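ATP phosphoribosyltransferase regulatory subunit (Bacillus halodurans, PDB 3OD1) probably partners HisG in the first step of histidine biosynthesis and may allow histidine to feed back on ATP phosphoribosyltransferase activity. Local coordinates at residues R17-P21 with E22-T26; V366-L370 with A371-D375; I46-P49 with T50-Y54; A90-A94 with S95-D99. All coordinates share one frame; numbering follows the deposited sequence.

Contact 1: residues R17-P21 with E22-T26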
loop_
_atom_site.group_PDB
_atom_site.type_symbol
_atom_site.label_atom_id
_atom_site.label_comp_id
_atom_site.label_asym_id
_atom_site.label_seq_id
_atom_site.Cartn_x
_atom_site.Cartn_y
_atom_site.Cartn_z
ATOM N N ARG B 17 4.575 -13.336 1.371
ATOM C CA ARG B 17 5.527 -13.037 2.436
ATOM C C ARG B 17 4.973 -11.995 3.386
ATOM O O ARG B 17 4.337 -11.032 2.954
ATOM C CB ARG B 17 6.836 -12.477 1.854
ATOM C CG ARG B 17 7.572 -13.390 0.855
ATOM C CD ARG B 17 8.709 -12.624 0.155
ATOM N NE ARG B 17 8.196 -11.459 -0.577
ATOM C CZ ARG B 17 8.941 -10.478 -1.091
ATOM N NH1 ARG B 17 8.355 -9.473 -1.733
ATOM N NH2 ARG B 17 10.263 -10.491 -0.966
ATOM N N ASP B 18 5.236 -12.172 4.677
ATOM C CA ASP B 18 4.897 -11.156 5.668
ATOM C C ASP B 18 5.992 -10.102 5.679
ATOM O O ASP B 18 7.103 -10.368 5.227
ATOM C CB ASP B 18 4.766 -11.774 7.054
ATOM C CG ASP B 18 3.478 -12.546 7.233
ATOM O OD1 ASP B 18 2.446 -12.119 6.672
ATOM O OD2 ASP B 18 3.495 -13.579 7.943
ATOM N N THR B 19 5.682 -8.909 6.181
ATOM C CA THR B 19 6.692 -7.865 6.383
ATOM C C THR B 19 6.765 -7.510 7.863
ATOM O O THR B 19 5.878 -6.840 8.398
ATOM C CB THR B 19 6.386 -6.581 5.568
ATOM O OG1 THR B 19 6.178 -6.910 4.190
ATOM C CG2 THR B 19 7.531 -5.569 5.677
ATOM N N LEU B 20 7.819 -7.968 8.526
ATOM C CA LEU B 20 8.010 -7.711 9.942
ATOM C C LEU B 20 8.365 -6.244 10.224
ATOM O O LEU B 20 8.790 -5.519 9.313
ATOM C CB LEU B 20 9.062 -8.671 10.501
ATOM C CG LEU B 20 8.724 -10.141 10.226
ATOM C CD1 LEU B 20 9.824 -11.060 10.746
ATOM C CD2 LEU B 20 7.375 -10.513 10.832
ATOM N N PRO B 21 8.224 -5.814 11.488
ATOM C CA PRO B 21 8.322 -4.404 11.887
ATOM C C PRO B 21 9.622 -3.714 11.483
ATOM O O PRO B 21 9.564 -2.594 10.994
ATOM C CB PRO B 21 8.232 -4.469 13.403
ATOM C CG PRO B 21 7.544 -5.762 13.687
ATOM C CD PRO B 21 8.032 -6.692 12.657
ATOM N N GLU B 22 10.772 -4.349 11.690
ATOM C CA GLU B 22 12.057 -3.696 11.389
ATOM C C GLU B 22 12.264 -3.521 9.896
ATOM O O GLU B 22 12.691 -2.462 9.438
ATOM C CB GLU B 22 13.225 -4.483 11.981
ATOM C CG GLU B 22 12.980 -4.990 13.395
ATOM C CD GLU B 22 11.883 -6.059 13.475
ATOM O OE1 GLU B 22 10.967 -5.885 14.301
ATOM O OE2 GLU B 22 11.929 -7.062 12.724
ATOM N N TRP B 23 11.978 -4.568 9.126
ATOM C CA TRP B 23 12.074 -4.471 7.686
ATOM C C TRP B 23 11.095 -3.422 7.159
ATOM O O TRP B 23 11.392 -2.675 6.219
ATOM C CB TRP B 23 11.782 -5.829 7.038
ATOM C CG TRP B 23 12.348 -5.956 5.641
ATOM C CD1 TRP B 23 13.560 -6.478 5.297
ATOM C CD2 TRP B 23 11.724 -5.551 4.407
ATOM N NE1 TRP B 23 13.730 -6.427 3.932
ATOM C CE2 TRP B 23 12.619 -5.862 3.364
ATOM C CE3 TRP B 23 10.500 -4.955 4.089
ATOM C CZ2 TRP B 23 12.330 -5.599 2.023
ATOM C CZ3 TRP B 23 10.211 -4.694 2.753
ATOM C CH2 TRP B 23 11.122 -5.016 1.739
ATOM N N TYR B 24 9.907 -3.376 7.742
ATOM C CA TYR B 24 8.921 -2.387 7.319
ATOM C C TYR B 24 9.455 -0.967 7.474
ATOM O O TYR B 24 9.327 -0.162 6.554
ATOM C CB TYR B 24 7.611 -2.511 8.115
ATOM C CG TYR B 24 6.578 -1.526 7.618
ATOM C CD1 TYR B 24 5.624 -1.906 6.685
ATOM C CD2 TYR B 24 6.592 -0.204 8.040
ATOM C CE1 TYR B 24 4.695 -1.006 6.214
ATOM C CE2 TYR B 24 5.662 0.708 7.570
ATOM C CZ TYR B 24 4.722 0.300 6.659
ATOM O OH TYR B 24 3.794 1.197 6.182
ATOM N N LYS B 25 10.020 -0.655 8.644
ATOM C CA LYS B 25 10.504 0.699 8.912
ATOM C C LYS B 25 11.601 1.092 7.929
ATOM O O LYS B 25 11.631 2.221 7.450
ATOM C CB LYS B 25 11.070 0.834 10.329
ATOM C CG LYS B 25 10.067 0.634 11.463
ATOM C CD LYS B 25 10.658 1.073 12.813
ATOM C CE LYS B 25 9.821 0.583 14.009
ATOM N NZ LYS B 25 10.135 -0.835 14.404
ATOM N N THR B 26 12.522 0.167 7.677
ATOM C CA THR B 26 13.626 0.408 6.747
ATOM C C THR B 26 13.121 0.697 5.338
ATOM O O THR B 26 13.556 1.651 4.703
ATOM C CB THR B 26 14.578 -0.793 6.698
ATOM O OG1 THR B 26 15.083 -1.024 8.013
ATOM C CG2 THR B 26 15.761 -0.525 5.746
#
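Tyr24 N donates to Leu20 O at 2.9 Å and Lys25 N to Pro21 O at 3.1 Å, the first backbone hydrogen bonds of helix 21-40, with Leu20 in the N-cap position.

Apolar packing centres on Thr19. Its CG2 stands anti to the backbone N, which brings the methyl 3.4 Å from Trp23 CE3 and also up to the edge of the Tyr24 ring. The other branch, OG1, bonds Glu47 of the second subunit. A long helix packed along the dimer partner is the hallmark of motif 1 in class II aminoacyl-tRNA synthetases, and helix 21-40 is consistent with it: Tyr24 rests on Met45 and Pro21 on Ile46 of that subunit.

Among the charged residues, Glu22 packs on the proline. Its chain bends at chi2 (67°) and folds back beside the proline ring, leaving OE1 3.2 Å from Pro21 CB. OE1 also forms a salt bridge to Arg100 of the second subunit, so an alanine here would probably leave that arginine without its mate and uncover one side of Pro21.

Contact 2: residues V366-L370 with A371-D375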
loop_
_atom_site.group_PDB
_atom_site.type_symbol
_atom_site.label_atom_id
_atom_site.label_comp_id
_atom_site.label_asym_id
_atom_site.label_seq_id
_atom_site.Cartn_x
_atom_site.Cartn_y
_atom_site.Cartn_z
ATOM N N VAL B 366 5.099 3.886 24.881
ATOM C CA VAL B 366 4.178 2.816 25.211
ATOM C C VAL B 366 3.725 3.038 26.658
ATOM O O VAL B 366 4.544 3.054 27.575
ATOM C CB VAL B 366 4.832 1.428 25.072
ATOM C CG1 VAL B 366 3.934 0.345 25.667
ATOM C CG2 VAL B 366 5.128 1.116 23.610
ATOM N N LEU B 367 2.424 3.252 26.847
ATOM C CA LEU B 367 1.850 3.459 28.177
ATOM C C LEU B 367 1.205 2.140 28.586
ATOM O O LEU B 367 0.244 1.698 27.964
ATOM C CB LEU B 367 0.812 4.576 28.116
ATOM C CG LEU B 367 0.081 4.987 29.397
ATOM C CD1 LEU B 367 1.037 5.433 30.486
ATOM C CD2 LEU B 367 -0.906 6.089 29.051
ATOM N N GLN B 368 1.789 1.484 29.582
ATOM C CA GLN B 368 1.471 0.093 29.870
ATOM C C GLN B 368 1.069 -0.144 31.332
ATOM O O GLN B 368 1.857 0.087 32.269
ATOM C CB GLN B 368 2.657 -0.803 29.513
ATOM C CG GLN B 368 2.424 -2.256 29.846
ATOM C CD GLN B 368 1.337 -2.871 28.983
ATOM O OE1 GLN B 368 1.412 -2.842 27.756
ATOM N NE2 GLN B 368 0.319 -3.425 29.620
ATOM N N ASP B 369 -0.170 -0.596 31.506
ATOM C CA ASP B 369 -0.675 -1.073 32.791
ATOM C C ASP B 369 0.091 -2.309 33.193
ATOM O O ASP B 369 0.141 -3.304 32.466
ATOM C CB ASP B 369 -2.173 -1.392 32.679
ATOM C CG ASP B 369 -2.831 -1.675 34.029
ATOM O OD1 ASP B 369 -2.165 -2.226 34.942
ATOM O OD2 ASP B 369 -4.036 -1.360 34.161
ATOM N N LEU B 370 0.713 -2.248 34.362
ATOM C CA LEU B 370 1.573 -3.331 34.794
ATOM C C LEU B 370 0.766 -4.624 34.956
ATOM O O LEU B 370 1.278 -5.720 34.734
ATOM C CB LEU B 370 2.267 -2.950 36.096
ATOM C CG LEU B 370 3.281 -3.955 36.614
ATOM C CD1 LEU B 370 4.574 -3.824 35.828
ATOM C CD2 LEU B 370 3.518 -3.709 38.097
ATOM N N ALA B 371 -0.500 -4.491 35.334
ATOM C CA ALA B 371 -1.369 -5.658 35.444
ATOM C C ALA B 371 -1.530 -6.403 34.104
ATOM O O ALA B 371 -1.971 -7.549 34.071
ATOM C CB ALA B 371 -2.715 -5.249 35.996
ATOM N N GLY B 372 -1.151 -5.765 33.000
ATOM C CA GLY B 372 -1.299 -6.379 31.685
ATOM C C GLY B 372 -0.049 -7.030 31.117
ATOM O O GLY B 372 -0.072 -7.591 30.014
ATOM N N VAL B 373 1.049 -6.973 31.866
ATOM C CA VAL B 373 2.314 -7.507 31.383
ATOM C C VAL B 373 2.617 -8.832 32.052
ATOM O O VAL B 373 2.679 -8.898 33.266
ATOM C CB VAL B 373 3.462 -6.554 31.720
ATOM C CG1 VAL B 373 4.756 -6.999 31.028
ATOM C CG2 VAL B 373 3.097 -5.168 31.307
ATOM N N THR B 374 2.833 -9.886 31.275
ATOM C CA THR B 374 3.195 -11.172 31.885
ATOM C C THR B 374 4.649 -11.212 32.388
ATOM O O THR B 374 4.924 -11.799 33.428
ATOM C CB THR B 374 2.921 -12.370 30.942
ATOM O OG1 THR B 374 3.726 -12.251 29.763
ATOM C CG2 THR B 374 1.458 -12.410 30.547
ATOM N N ASP B 375 5.569 -10.583 31.655
ATOM C CA ASP B 375 6.994 -10.581 32.026
ATOM C C ASP B 375 7.610 -9.179 32.006
ATOM O O ASP B 375 8.208 -8.766 31.005
ATOM C CB ASP B 375 7.788 -11.514 31.100
ATOM C CG ASP B 375 9.267 -11.593 31.463
ATOM O OD1 ASP B 375 9.680 -10.997 32.483
ATOM O OD2 ASP B 375 10.015 -12.261 30.723
#
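Asp369 O takes two donors across the end of the strand: Gly372 N at 2.8 Å, and the amide NE2 of the neighbouring Gln368 at 2.9 Å. They approach from opposite faces of the carbonyl plane. The bond from the side-chain amide is close to straight (175° at the hydrogen), and Asp369 O lies in the plane of the Gln368 amide.

Both N-H bonds of Gln368 NE2 find acceptors: besides Asp369 O it donates to Asp136 of the second subunit. OE1 accepts from Arg105 of the same subunit. A bend at chi2 (67°) turns the amide back toward the turn, and the Val373 side chain crosses it obliquely, with CG2 3.3 Å from Gln368 CG. With a leucine in its place, Asp136 and Arg105 of the second subunit would probably each lose a partner, and Asp369 O would keep one donor fewer.

Asp369 OD1 accepts Ala371 N at 2.8 Å on its anti side, while OD2 bonds Ser140 of the second subunit. Leu370 O receives Val373 N at 3.1 Å.

The carboxylate bond to Ala371 N makes an Asx turn that opens a 3-10 turn. It leads strand 365-369 toward helix 376-381 in the parallel alpha/beta C-terminal domain, which is related to the anticodon-binding domains of class II synthetases.

Contact 3: residues I46-P49 with T50-Y54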
loop_
_atom_site.group_PDB
_atom_site.type_symbol
_atom_site.label_atom_id
_atom_site.label_comp_id
_atom_site.label_asym_id
_atom_site.label_seq_id
_atom_site.Cartn_x
_atom_site.Cartn_y
_atom_site.Cartn_z
ATOM N N ILE B 46 -0.676 8.428 -7.909
ATOM C CA ILE B 46 -2.031 7.916 -8.058
ATOM C C ILE B 46 -2.099 6.502 -7.500
ATOM O O ILE B 46 -1.067 5.944 -7.088
ATOM C CB ILE B 46 -2.522 7.943 -9.535
ATOM C CG1 ILE B 46 -1.455 7.385 -10.485
ATOM C CG2 ILE B 46 -2.918 9.359 -9.930
ATOM C CD1 ILE B 46 -1.330 5.850 -10.445
ATOM N N GLU B 47 -3.308 5.944 -7.450
ATOM C CA GLU B 47 -3.457 4.507 -7.238
ATOM C C GLU B 47 -4.460 3.918 -8.218
ATOM O O GLU B 47 -5.355 4.610 -8.707
ATOM C CB GLU B 47 -3.836 4.177 -5.788
ATOM C CG GLU B 47 -2.746 4.596 -4.802
ATOM C CD GLU B 47 -3.100 4.353 -3.327
ATOM O OE1 GLU B 47 -4.303 4.324 -2.980
ATOM O OE2 GLU B 47 -2.156 4.207 -2.513
ATOM N N THR B 48 -4.278 2.643 -8.533
ATOM C CA THR B 48 -5.198 1.919 -9.408
ATOM C C THR B 48 -5.592 0.650 -8.660
ATOM O O THR B 48 -5.018 0.357 -7.601
ATOM C CB THR B 48 -4.519 1.542 -10.737
ATOM O OG1 THR B 48 -3.353 0.761 -10.452
ATOM C CG2 THR B 48 -4.116 2.790 -11.520
ATOM N N PRO B 49 -6.568 -0.109 -9.188
ATOM C CA PRO B 49 -7.087 -1.253 -8.423
ATOM C C PRO B 49 -6.134 -2.430 -8.406
ATOM O O PRO B 49 -5.239 -2.545 -9.249
ATOM C CB PRO B 49 -8.351 -1.663 -9.197
ATOM C CG PRO B 49 -8.692 -0.453 -10.043
ATOM C CD PRO B 49 -7.360 0.134 -10.408
ATOM N N THR B 50 -6.372 -3.328 -7.464
ATOM C CA THR B 50 -5.594 -4.540 -7.365
ATOM C C THR B 50 -5.907 -5.477 -8.538
ATOM O O THR B 50 -5.052 -6.229 -8.983
ATOM C CB THR B 50 -5.878 -5.234 -6.028
ATOM O OG1 THR B 50 -5.456 -4.373 -4.964
ATOM C CG2 THR B 50 -5.128 -6.559 -5.942
ATOM N N LEU B 51 -7.135 -5.411 -9.041
ATOM C CA LEU B 51 -7.572 -6.300 -10.114
ATOM C C LEU B 51 -7.832 -5.536 -11.406
ATOM O O LEU B 51 -8.518 -4.510 -11.398
ATOM C CB LEU B 51 -8.864 -7.011 -9.703
ATOM C CG LEU B 51 -8.722 -8.035 -8.571
ATOM C CD1 LEU B 51 -10.078 -8.338 -7.944
ATOM C CD2 LEU B 51 -8.081 -9.301 -9.095
ATOM N N GLU B 52 -7.284 -6.040 -12.505
ATOM C CA GLU B 52 -7.603 -5.524 -13.835
ATOM C C GLU B 52 -8.106 -6.696 -14.675
ATOM O O GLU B 52 -7.877 -7.862 -14.328
ATOM C CB GLU B 52 -6.370 -4.880 -14.496
ATOM C CG GLU B 52 -5.726 -3.733 -13.708
ATOM C CD GLU B 52 -6.311 -2.366 -14.040
ATOM O OE1 GLU B 52 -7.265 -2.293 -14.837
ATOM O OE2 GLU B 52 -5.815 -1.361 -13.501
ATOM N N TYR B 53 -8.820 -6.404 -15.761
ATOM C CA TYR B 53 -9.199 -7.449 -16.710
ATOM C C TYR B 53 -7.981 -8.002 -17.420
ATOM O O TYR B 53 -7.088 -7.256 -17.817
ATOM C CB TYR B 53 -10.166 -6.914 -17.768
ATOM C CG TYR B 53 -11.578 -6.770 -17.282
ATOM C CD1 TYR B 53 -12.333 -7.880 -16.930
ATOM C CD2 TYR B 53 -12.166 -5.510 -17.179
ATOM C CE1 TYR B 53 -13.647 -7.730 -16.480
ATOM C CE2 TYR B 53 -13.459 -5.354 -16.742
ATOM C CZ TYR B 53 -14.196 -6.461 -16.393
ATOM O OH TYR B 53 -15.487 -6.279 -15.961
ATOM N N TYR B 54 -7.947 -9.316 -17.591
ATOM C CA TYR B 54 -6.869 -9.946 -18.340
ATOM C C TYR B 54 -6.865 -9.531 -19.815
ATOM O O TYR B 54 -5.818 -9.190 -20.376
ATOM C CB TYR B 54 -6.988 -11.463 -18.237
ATOM C CG TYR B 54 -6.140 -12.210 -19.230
ATOM C CD1 TYR B 54 -4.755 -12.163 -19.168
ATOM C CD2 TYR B 54 -6.724 -12.980 -20.224
ATOM C CE1 TYR B 54 -3.977 -12.860 -20.074
ATOM C CE2 TYR B 54 -5.957 -13.678 -21.132
ATOM C CZ TYR B 54 -4.588 -13.612 -21.058
ATOM O OH TYR B 54 -3.826 -14.309 -21.963
HETATM O O HOH W 1 -3.996 -1.577 -11.393
#
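A single water ties Thr48, Pro49 and Glu52 together. It accepts from Thr48 OG1 at 2.6 Å and donates to Pro49 O at 2.7 Å and to Glu52 OE2 at 2.8 Å, so both its protons go to the last two residues. Glu52 can reach it because its chain bends sharply at chi2 (-89°), swinging the carboxylate back toward the residues before the strand. OE2 then lies 3.8 Å from Pro49 CD, with the glutamate side chain crossing the proline at roughly a right angle. The same oxygen forms a salt bridge to Arg91, which probably keeps the carboxylate charged although the residue is buried.

Pro49 CB packs 3.6 Å from Leu51 O, a buried carbonyl with no polar partner in the model. Thr50 OG1 is hydrogen-bonded to Glu125 and Tyr113 of the second subunit.

A proline at a subunit interface, following a long helix and a short strand, is consistent with motif 1 of class II synthetases. Here the chain passes from strand 44-45 of the large mixed sheet into strand 51-53, an outer strand of a small antiparallel sheet beside strand 78-81. Helix 86-94 packs on residues 48-52, Pro88 against Thr48 and Glu52, Arg91 against Pro49.

Contact 4: residues A90-A94 with S95-D99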
loop_
_atom_site.group_PDB
_atom_site.type_symbol
_atom_site.label_atom_id
_atom_site.label_comp_id
_atom_site.label_asym_id
_atom_site.label_seq_id
_atom_site.Cartn_x
_atom_site.Cartn_y
_atom_site.Cartn_z
ATOM N N ALA B 90 -1.759 3.805 -18.069
ATOM C CA ALA B 90 -2.188 4.114 -19.433
ATOM C C ALA B 90 -3.717 4.113 -19.521
ATOM O O ALA B 90 -4.314 5.006 -20.135
ATOM C CB ALA B 90 -1.584 3.130 -20.428
ATOM N N ARG B 91 -4.347 3.116 -18.903
ATOM C CA ARG B 91 -5.809 3.061 -18.853
ATOM C C ARG B 91 -6.376 4.310 -18.186
ATOM O O ARG B 91 -7.334 4.913 -18.667
ATOM C CB ARG B 91 -6.317 1.807 -18.118
ATOM C CG ARG B 91 -7.870 1.730 -18.042
ATOM C CD ARG B 91 -8.388 0.511 -17.255
ATOM N NE ARG B 91 -7.751 0.381 -15.940
ATOM C CZ ARG B 91 -7.806 1.293 -14.973
ATOM N NH1 ARG B 91 -8.484 2.420 -15.147
ATOM N NH2 ARG B 91 -7.168 1.080 -13.823
ATOM N N LEU B 92 -5.772 4.689 -17.069
ATOM C CA LEU B 92 -6.240 5.824 -16.285
ATOM C C LEU B 92 -6.165 7.078 -17.136
ATOM O O LEU B 92 -7.125 7.851 -17.217
ATOM C CB LEU B 92 -5.354 5.963 -15.046
ATOM C CG LEU B 92 -5.892 6.571 -13.758
ATOM C CD1 LEU B 92 -4.780 6.626 -12.737
ATOM C CD2 LEU B 92 -6.424 7.957 -14.028
ATOM N N VAL B 93 -5.018 7.261 -17.784
ATOM C CA VAL B 93 -4.749 8.419 -18.628
ATOM C C VAL B 93 -5.738 8.570 -19.780
ATOM O O VAL B 93 -6.151 9.688 -20.086
ATOM C CB VAL B 93 -3.309 8.379 -19.192
ATOM C CG1 VAL B 93 -3.104 9.469 -20.248
ATOM C CG2 VAL B 93 -2.304 8.532 -18.057
ATOM N N ALA B 94 -6.107 7.459 -20.418
ATOM C CA ALA B 94 -7.002 7.510 -21.571
ATOM C C ALA B 94 -8.476 7.595 -21.176
ATOM O O ALA B 94 -9.328 7.748 -22.038
ATOM C CB ALA B 94 -6.782 6.316 -22.484
ATOM N N SER B 95 -8.777 7.498 -19.885
ATOM C CA SER B 95 -10.173 7.530 -19.445
ATOM C C SER B 95 -10.434 8.604 -18.392
ATOM O O SER B 95 -10.861 9.704 -18.734
ATOM C CB SER B 95 -10.600 6.159 -18.928
ATOM O OG SER B 95 -9.766 5.741 -17.871
ATOM N N SER B 96 -10.181 8.270 -17.127
ATOM C CA SER B 96 -10.362 9.179 -15.987
ATOM C C SER B 96 -9.697 10.543 -16.197
ATOM O O SER B 96 -10.217 11.576 -15.775
ATOM C CB SER B 96 -9.781 8.545 -14.707
ATOM O OG SER B 96 -10.436 7.335 -14.323
ATOM N N LEU B 97 -8.530 10.537 -16.831
ATOM C CA LEU B 97 -7.755 11.756 -16.996
ATOM C C LEU B 97 -7.692 12.188 -18.447
ATOM O O LEU B 97 -6.757 12.885 -18.831
ATOM C CB LEU B 97 -6.319 11.545 -16.507
ATOM C CG LEU B 97 -6.053 11.112 -15.067
ATOM C CD1 LEU B 97 -4.564 10.814 -14.881
ATOM C CD2 LEU B 97 -6.529 12.167 -14.084
ATOM N N LYS B 98 -8.667 11.773 -19.256
ATOM C CA LYS B 98 -8.610 12.049 -20.691
ATOM C C LYS B 98 -8.629 13.541 -20.981
ATOM O O LYS B 98 -8.077 13.994 -21.989
ATOM C CB LYS B 98 -9.733 11.334 -21.453
ATOM C CG LYS B 98 -11.144 11.645 -20.982
ATOM C CD LYS B 98 -12.151 10.922 -21.864
ATOM C CE LYS B 98 -13.462 10.661 -21.139
ATOM N NZ LYS B 98 -13.355 9.562 -20.132
ATOM N N ASP B 99 -9.249 14.303 -20.085
ATOM C CA ASP B 99 -9.348 15.746 -20.257
ATOM C C ASP B 99 -8.200 16.524 -19.602
ATOM O O ASP B 99 -8.209 17.757 -19.574
ATOM C CB ASP B 99 -10.709 16.250 -19.777
ATOM C CG ASP B 99 -11.815 15.955 -20.774
ATOM O OD1 ASP B 99 -11.674 16.364 -21.948
ATOM O OD2 ASP B 99 -12.817 15.310 -20.393
HETATM O O HOH W 2 -10.755 3.432 -16.607
#
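The guanidinium of Arg91 is the flat group of this contact, and Ser95 OG lies obliquely to it, joined to it through a water. The water accepts from Arg91 NH1 at 2.9 Å and donates to Ser95 OG at 2.8 Å. Beyond the two segments, NH1 forms a salt bridge with Asp18 of the second subunit and NH2 one with Glu52.

Ser95 was modelled in two conformers. In the one described, OG stands between its own backbone N and carbonyl carbon (chi1 58°) and donates to Arg91 O at 2.7 Å, one turn back. Both this bond and the one from the water hold for that conformer, and are less certain than the backbone bonds.

Leu92 O accepts from both faces of its plane, from Ser95 N at 3.2 Å and from Leu97 N at 3.1 Å. The second bond spans five residues and leads into the type I beta turn Ser95 to Lys98. Leu92 CD2 presses on Leu97 CG at 3.3 Å and on Ser96 CB at 3.5 Å, both tighter than usual. Lys98 bends at chi4 to set NZ 2.9 Å from Ser95 O, above that carbonyl plane and on the opposite face from Lys98 N.

The turn follows helix 86-94 and leads into the loop to strand 104-113, on which Val93 and Leu97 pack through Leu106. Leu92 meets Leu20 of the second subunit.

In the fold
Along the chain the order is contact 1, contact 3, contact 4 and then, far later, contact 2. Contacts 3 and 4 are neighbours, their centres about 13 Å apart, joined by the Glu52-Arg91 salt bridge, with Thr48 and Ile46 packing on Leu92. Contact 1, at the start of helix 21-40, has its centre about 24 Å from that of contact 3, yet all three belong to the synthetase-like part of the chain. Contact 2 sits in the C-terminal domain, about 43 Å from contact 3 and about 52 Å from contact 4 between centres. All four touch the second subunit, so both domains contribute to the dimer.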